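Local atomic coordinates of adherence and virulence protein A (Streptococcus pneumoniae, PDB entry 6PON), a protein that probably binds host fibronectin and so helps the pneumococcus adhere to host tissue. Residues F7-V12 with I91-N96; G57-T62 with I120-K125. All coordinates share one frame; numbering follows the deposited sequence.

Contact 1: residues F7-V12 with I91-N96; sequences FLHHIV and IEQVEN
Gln-93 reaches from the end of strand 87-93 to the backbone of helix 5-19 at His-9. Its CG is anti to the backbone N (chi1 180°), and the chain stays extended beyond it, which carries CD toward the helix. OE1 lies 3.1 Å from CA of His-9. The side chains of His-9 and Gln-93 cross at about a right angle, with ring and amide planes 60° apart. The Leu-8 side chain crosses that of Gln-93 at a slant; its CB is 4.0 Å from NE2 of Gln-93. CG1 of Val-12 lies 4.1 Å from CB of Gln-93. CG2 of Val-12 meets CG2 of Ile-91 at 3.7 Å, and the two side chains run past one another in opposing senses.

A water lies at the edge of the His-9 ring, in its plane, 2.6 Å from ND1. It can donate to OD1 of Asn-96 at 2.6 Å and to OE1 of Gln-93 at 3.1 Å, though acceptors near it outnumber its protons. NE2 of Gln-93 is held by the carbonyls of Gly-5 and Asp-97, ND2 of Asn-96 by that of Gln-200. No direct hydrogen bond joins the segments; one water links His-9, Gln-93 and Asn-96, beside the apolar packing of Val-12 on Ile-91.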
loop_
_atom_site.group_PDB
_atom_site.type_symbol
_atom_site.label_atom_id
_atom_site.label_comp_id
_atom_site.label_asym_id
_atom_site.label_seq_id
_atom_site.Cartn_x
_atom_site.Cartn_y
_atom_site.Cartn_z
ATOM N N PHE B 7 -6.187 17.674 -12.897
ATOM C CA PHE B 7 -5.472 18.919 -13.166
ATOM C C PHE B 7 -6.329 20.127 -12.818
ATOM O O PHE B 7 -5.863 21.086 -12.185
ATOM C CB PHE B 7 -5.058 18.981 -14.632
ATOM C CG PHE B 7 -4.132 20.123 -14.955
ATOM C CD1 PHE B 7 -4.638 21.348 -15.380
ATOM C CD2 PHE B 7 -2.756 19.971 -14.847
ATOM C CE1 PHE B 7 -3.792 22.404 -15.677
ATOM C CE2 PHE B 7 -1.901 21.018 -15.145
ATOM C CZ PHE B 7 -2.423 22.248 -15.558
ATOM N N LEU B 8 -7.592 20.097 -13.237
ATOM C CA LEU B 8 -8.472 21.237 -13.029
ATOM C C LEU B 8 -8.704 21.487 -11.550
ATOM O O LEU B 8 -8.852 22.641 -11.134
ATOM C CB LEU B 8 -9.789 20.994 -13.764
ATOM C CG LEU B 8 -10.902 22.043 -13.744
ATOM C CD1 LEU B 8 -10.362 23.345 -14.267
ATOM C CD2 LEU B 8 -12.111 21.566 -14.577
ATOM N N HIS B 9 -8.716 20.421 -10.737
ATOM C CA HIS B 9 -8.819 20.606 -9.293
ATOM C C HIS B 9 -7.706 21.502 -8.785
ATOM O O HIS B 9 -7.930 22.351 -7.912
ATOM C CB HIS B 9 -8.794 19.252 -8.575
ATOM C CG HIS B 9 -8.722 19.352 -7.077
ATOM N ND1 HIS B 9 -9.796 19.074 -6.260
ATOM C CD2 HIS B 9 -7.699 19.679 -6.254
ATOM C CE1 HIS B 9 -9.443 19.240 -4.999
ATOM N NE2 HIS B 9 -8.173 19.605 -4.967
ATOM N N HIS B 10 -6.499 21.343 -9.335
ATOM C CA HIS B 10 -5.382 22.157 -8.876
ATOM C C HIS B 10 -5.504 23.594 -9.363
ATOM O O HIS B 10 -5.386 24.533 -8.567
ATOM C CB HIS B 10 -4.055 21.528 -9.309
ATOM C CG HIS B 10 -3.673 20.336 -8.490
ATOM N ND1 HIS B 10 -2.738 20.392 -7.477
ATOM C CD2 HIS B 10 -4.131 19.062 -8.505
ATOM C CE1 HIS B 10 -2.621 19.201 -6.924
ATOM N NE2 HIS B 10 -3.462 18.378 -7.523
ATOM N N ILE B 11 -5.762 23.795 -10.658
ATOM C CA ILE B 11 -5.705 25.164 -11.166
ATOM C C ILE B 11 -6.890 25.993 -10.677
ATOM O O ILE B 11 -6.779 27.219 -10.541
ATOM C CB ILE B 11 -5.601 25.192 -12.703
ATOM C CG1 ILE B 11 -5.180 26.608 -13.155
ATOM C CG2 ILE B 11 -6.925 24.772 -13.338
ATOM C CD1 ILE B 11 -4.580 26.690 -14.562
ATOM N N VAL B 12 -8.026 25.360 -10.385
ATOM C CA VAL B 12 -9.181 26.155 -9.992
ATOM C C VAL B 12 -8.950 26.751 -8.615
ATOM O O VAL B 12 -9.504 27.810 -8.288
ATOM C CB VAL B 12 -10.473 25.324 -10.054
ATOM C CG1 VAL B 12 -10.532 24.359 -8.909
ATOM C CG2 VAL B 12 -11.692 26.234 -10.026
ATOM N N ILE B 91 -15.540 30.847 -7.772
ATOM C CA ILE B 91 -15.020 30.068 -8.891
ATOM C C ILE B 91 -14.941 28.620 -8.435
ATOM O O ILE B 91 -14.190 28.299 -7.508
ATOM C CB ILE B 91 -13.643 30.563 -9.372
ATOM C CG1 ILE B 91 -13.722 32.003 -9.870
ATOM C CG2 ILE B 91 -13.103 29.664 -10.482
ATOM C CD1 ILE B 91 -12.373 32.596 -10.155
ATOM N N GLU B 92 -15.698 27.744 -9.094
ATOM C CA GLU B 92 -15.953 26.420 -8.546
ATOM C C GLU B 92 -15.859 25.368 -9.636
ATOM O O GLU B 92 -16.451 25.521 -10.712
ATOM C CB GLU B 92 -17.338 26.346 -7.871
ATOM C CG GLU B 92 -17.592 27.370 -6.750
ATOM C CD GLU B 92 -16.664 27.196 -5.551
ATOM O OE1 GLU B 92 -16.012 26.131 -5.440
ATOM O OE2 GLU B 92 -16.568 28.128 -4.722
ATOM N N GLN B 93 -15.121 24.300 -9.344
ATOM C CA GLN B 93 -15.195 23.083 -10.135
ATOM C C GLN B 93 -16.424 22.286 -9.715
ATOM O O GLN B 93 -16.749 22.205 -8.527
ATOM C CB GLN B 93 -13.927 22.251 -9.933
ATOM C CG GLN B 93 -13.877 20.955 -10.699
ATOM C CD GLN B 93 -12.602 20.191 -10.430
ATOM O OE1 GLN B 93 -11.867 20.493 -9.481
ATOM N NE2 GLN B 93 -12.317 19.208 -11.273
ATOM N N VAL B 94 -17.113 21.700 -10.689
ATOM C CA VAL B 94 -18.183 20.753 -10.381
ATOM C C VAL B 94 -17.540 19.412 -10.059
ATOM O O VAL B 94 -17.016 18.741 -10.951
ATOM C CB VAL B 94 -19.178 20.612 -11.535
ATOM C CG1 VAL B 94 -20.305 19.683 -11.113
ATOM C CG2 VAL B 94 -19.716 21.962 -11.957
ATOM N N GLU B 95 -17.580 19.017 -8.792
ATOM C CA GLU B 95 -17.094 17.693 -8.371
ATOM C C GLU B 95 -15.637 17.572 -8.821
ATOM O O GLU B 95 -14.842 18.490 -8.555
ATOM C CB GLU B 95 -18.047 16.627 -8.910
ATOM C CG GLU B 95 -19.285 16.397 -8.066
ATOM C CD GLU B 95 -18.966 16.160 -6.575
ATOM O OE1 GLU B 95 -19.421 16.972 -5.731
ATOM O OE2 GLU B 95 -18.269 15.171 -6.242
ATOM N N ASN B 96 -15.243 16.493 -9.502
ATOM C CA ASN B 96 -13.933 16.396 -10.131
ATOM C C ASN B 96 -14.073 16.269 -11.639
ATOM O O ASN B 96 -13.197 15.724 -12.308
ATOM C CB ASN B 96 -13.122 15.225 -9.578
ATOM C CG ASN B 96 -11.619 15.398 -9.792
ATOM O OD1 ASN B 96 -11.052 16.433 -9.448
ATOM N ND2 ASN B 96 -10.971 14.377 -10.361
HETATM O O HOH W 1 -11.846 18.038 -7.564
#

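Contact 2: residues G57-T62 with I120-K125; sequences GRIQLT and IEIMGK
Ile-122 lays its two branches over the backbone of Gly-57 and Arg-58. CG2 stands anti to its own backbone N and touches O of Gly-57 at 3.5 Å. CD1, on the other branch, comes 3.7 Å from CA of Arg-58. Ile-120 meets the next carbonyl. Its CG1 is anti to the backbone N (chi1 180°), and CD1 beyond it ends 3.5 Å from O of Arg-58. Ile-59 adds looser contacts between side chains. Its CD1 is 4.2 Å from CG2 of Ile-120, and its CG2 is 4.4 Å from CD1 of Ile-122.

No hydrogen bond crosses between the segments; the closest contacts are methyl groups against backbone. CB of Arg-58 points away from 120-125. Its NE bonds to OE1 of Gln-60 at 2.8 Å, nearly straight at 163° and in the guanidinium plane. Tyr-263 of the second subunit makes a cation-pi contact with Arg-58.

The contact joins two antiparallel sheets, at the outer strand 58-61 of one and the end of the central strand 113-121 of the other. Ile-59 also packs on Leu-15 of helix 5-19. Leu-50 of strand 44-51 and Val-100 of strand 99-107 each touch both Ile-59 and Ile-120.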
loop_
_atom_site.group_PDB
_atom_site.type_symbol
_atom_site.label_atom_id
_atom_site.label_comp_id
_atom_site.label_asym_id
_atom_site.label_seq_id
_atom_site.Cartn_x
_atom_site.Cartn_y
_atom_site.Cartn_z
ATOM N N GLY B 57 -8.933 22.911 -25.422
ATOM C CA GLY B 57 -9.849 23.475 -24.455
ATOM C C GLY B 57 -9.275 23.436 -23.066
ATOM O O GLY B 57 -8.741 22.408 -22.641
ATOM N N ARG B 58 -9.345 24.561 -22.368
ATOM C CA ARG B 58 -8.758 24.691 -21.043
ATOM C C ARG B 58 -9.243 26.015 -20.475
ATOM O O ARG B 58 -9.790 26.854 -21.194
ATOM C CB ARG B 58 -7.229 24.648 -21.090
ATOM C CG ARG B 58 -6.632 25.774 -21.949
ATOM C CD ARG B 58 -5.170 25.525 -22.287
ATOM N NE ARG B 58 -4.523 26.681 -22.908
ATOM C CZ ARG B 58 -4.571 26.957 -24.207
ATOM N NH1 ARG B 58 -5.235 26.163 -25.033
ATOM N NH2 ARG B 58 -3.945 28.020 -24.687
ATOM N N ILE B 59 -9.053 26.182 -19.173
ATOM C CA ILE B 59 -9.205 27.468 -18.516
ATOM C C ILE B 59 -7.906 27.745 -17.774
ATOM O O ILE B 59 -7.316 26.840 -17.174
ATOM C CB ILE B 59 -10.425 27.498 -17.568
ATOM C CG1 ILE B 59 -10.467 28.821 -16.794
ATOM C CG2 ILE B 59 -10.392 26.305 -16.631
ATOM C CD1 ILE B 59 -11.825 29.151 -16.198
ATOM N N GLN B 60 -7.474 29.001 -17.787
ATOM C CA GLN B 60 -6.075 29.264 -17.508
ATOM C C GLN B 60 -5.876 30.761 -17.339
ATOM O O GLN B 60 -6.438 31.541 -18.109
ATOM C CB GLN B 60 -5.241 28.729 -18.690
ATOM C CG GLN B 60 -3.809 28.982 -18.603
ATOM C CD GLN B 60 -3.135 29.087 -19.957
ATOM O OE1 GLN B 60 -3.525 28.429 -20.920
ATOM N NE2 GLN B 60 -2.087 29.898 -20.022
ATOM N N LEU B 61 -5.071 31.166 -16.355
ATOM C CA LEU B 61 -4.500 32.507 -16.428
ATOM C C LEU B 61 -3.383 32.499 -17.458
ATOM O O LEU B 61 -2.736 31.477 -17.679
ATOM C CB LEU B 61 -3.955 32.963 -15.079
ATOM C CG LEU B 61 -4.965 33.231 -13.975
ATOM C CD1 LEU B 61 -4.210 33.531 -12.702
ATOM C CD2 LEU B 61 -5.871 34.385 -14.377
ATOM N N THR B 62 -3.164 33.637 -18.113
ATOM C CA THR B 62 -2.155 33.648 -19.161
ATOM C C THR B 62 -1.462 35.000 -19.237
ATOM O O THR B 62 -2.038 36.048 -18.921
ATOM C CB THR B 62 -2.744 33.303 -20.532
ATOM O OG1 THR B 62 -1.684 33.223 -21.491
ATOM C CG2 THR B 62 -3.731 34.374 -20.994
ATOM N N ILE B 120 -17.655 26.896 -18.237
ATOM C CA ILE B 120 -16.866 26.258 -19.285
ATOM C C ILE B 120 -16.917 24.752 -19.069
ATOM O O ILE B 120 -16.684 24.268 -17.959
ATOM C CB ILE B 120 -15.408 26.770 -19.342
ATOM C CG1 ILE B 120 -14.645 26.052 -20.458
ATOM C CG2 ILE B 120 -14.657 26.605 -17.990
ATOM C CD1 ILE B 120 -13.215 26.543 -20.654
ATOM N N GLU B 121 -17.257 24.024 -20.130
ATOM C CA GLU B 121 -17.251 22.571 -20.159
ATOM C C GLU B 121 -16.155 22.147 -21.117
ATOM O O GLU B 121 -16.189 22.509 -22.300
ATOM C CB GLU B 121 -18.595 22.018 -20.629
ATOM C CG GLU B 121 -19.800 22.558 -19.888
ATOM C CD GLU B 121 -21.083 22.192 -20.602
ATOM O OE1 GLU B 121 -20.967 21.593 -21.705
ATOM O OE2 GLU B 121 -22.183 22.488 -20.071
ATOM N N ILE B 122 -15.187 21.398 -20.605
ATOM C CA ILE B 122 -14.059 20.929 -21.394
ATOM C C ILE B 122 -14.316 19.451 -21.645
ATOM O O ILE B 122 -13.963 18.588 -20.839
ATOM C CB ILE B 122 -12.737 21.193 -20.694
ATOM C CG1 ILE B 122 -12.612 22.697 -20.465
ATOM C CG2 ILE B 122 -11.586 20.681 -21.532
ATOM C CD1 ILE B 122 -11.605 23.071 -19.425
ATOM N N MET B 123 -14.956 19.167 -22.778
ATOM C CA MET B 123 -15.496 17.861 -23.142
ATOM C C MET B 123 -15.140 17.523 -24.574
ATOM O O MET B 123 -15.992 17.122 -25.369
ATOM C CB MET B 123 -17.017 17.827 -22.988
ATOM C CG MET B 123 -17.535 18.280 -21.624
ATOM S SD MET B 123 -17.401 16.951 -20.428
ATOM C CE MET B 123 -17.730 17.810 -18.896
ATOM N N GLY B 124 -13.878 17.718 -24.936
ATOM C CA GLY B 124 -13.428 17.403 -26.276
ATOM C C GLY B 124 -14.291 18.015 -27.363
ATOM O O GLY B 124 -14.465 19.235 -27.415
ATOM N N LYS B 125 -14.861 17.156 -28.213
ATOM C CA LYS B 125 -15.685 17.600 -29.333
ATOM C C LYS B 125 -16.873 18.447 -28.874
ATOM O O LYS B 125 -17.355 19.299 -29.624
ATOM C CB LYS B 125 -16.147 16.363 -30.115
ATOM C CG LYS B 125 -17.516 16.459 -30.750
ATOM C CD LYS B 125 -18.120 15.087 -30.937
ATOM C CE LYS B 125 -17.668 14.499 -32.242
ATOM N NZ LYS B 125 -18.192 15.304 -33.378
#

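How the contacts relate
Contacts 1 and 2 both reach the five-stranded sheet, at different strands: 87-93 at its edge in contact 1, 113-121 at its middle in contact 2. Contact 1 sets helix 5-19 against it; contact 2 sets the other sheet against it. They meet directly, with CD1 of Leu-8 3.8 Å from CG2 of Ile-59. CD1 of Ile-11 also packs on O of Ile-59 at 3.8 Å. Contact 2 is buried, with aliphatic side chains against each other and against backbone. Contact 1 is only partly buried and mixes aliphatic packing with a water-linked polar cluster. Both adjoin the second subunit, through Phe-7, His-10 and Ile-11 in contact 1 and Arg-58, Gln-60, Leu-61 and Thr-62 in contact 2.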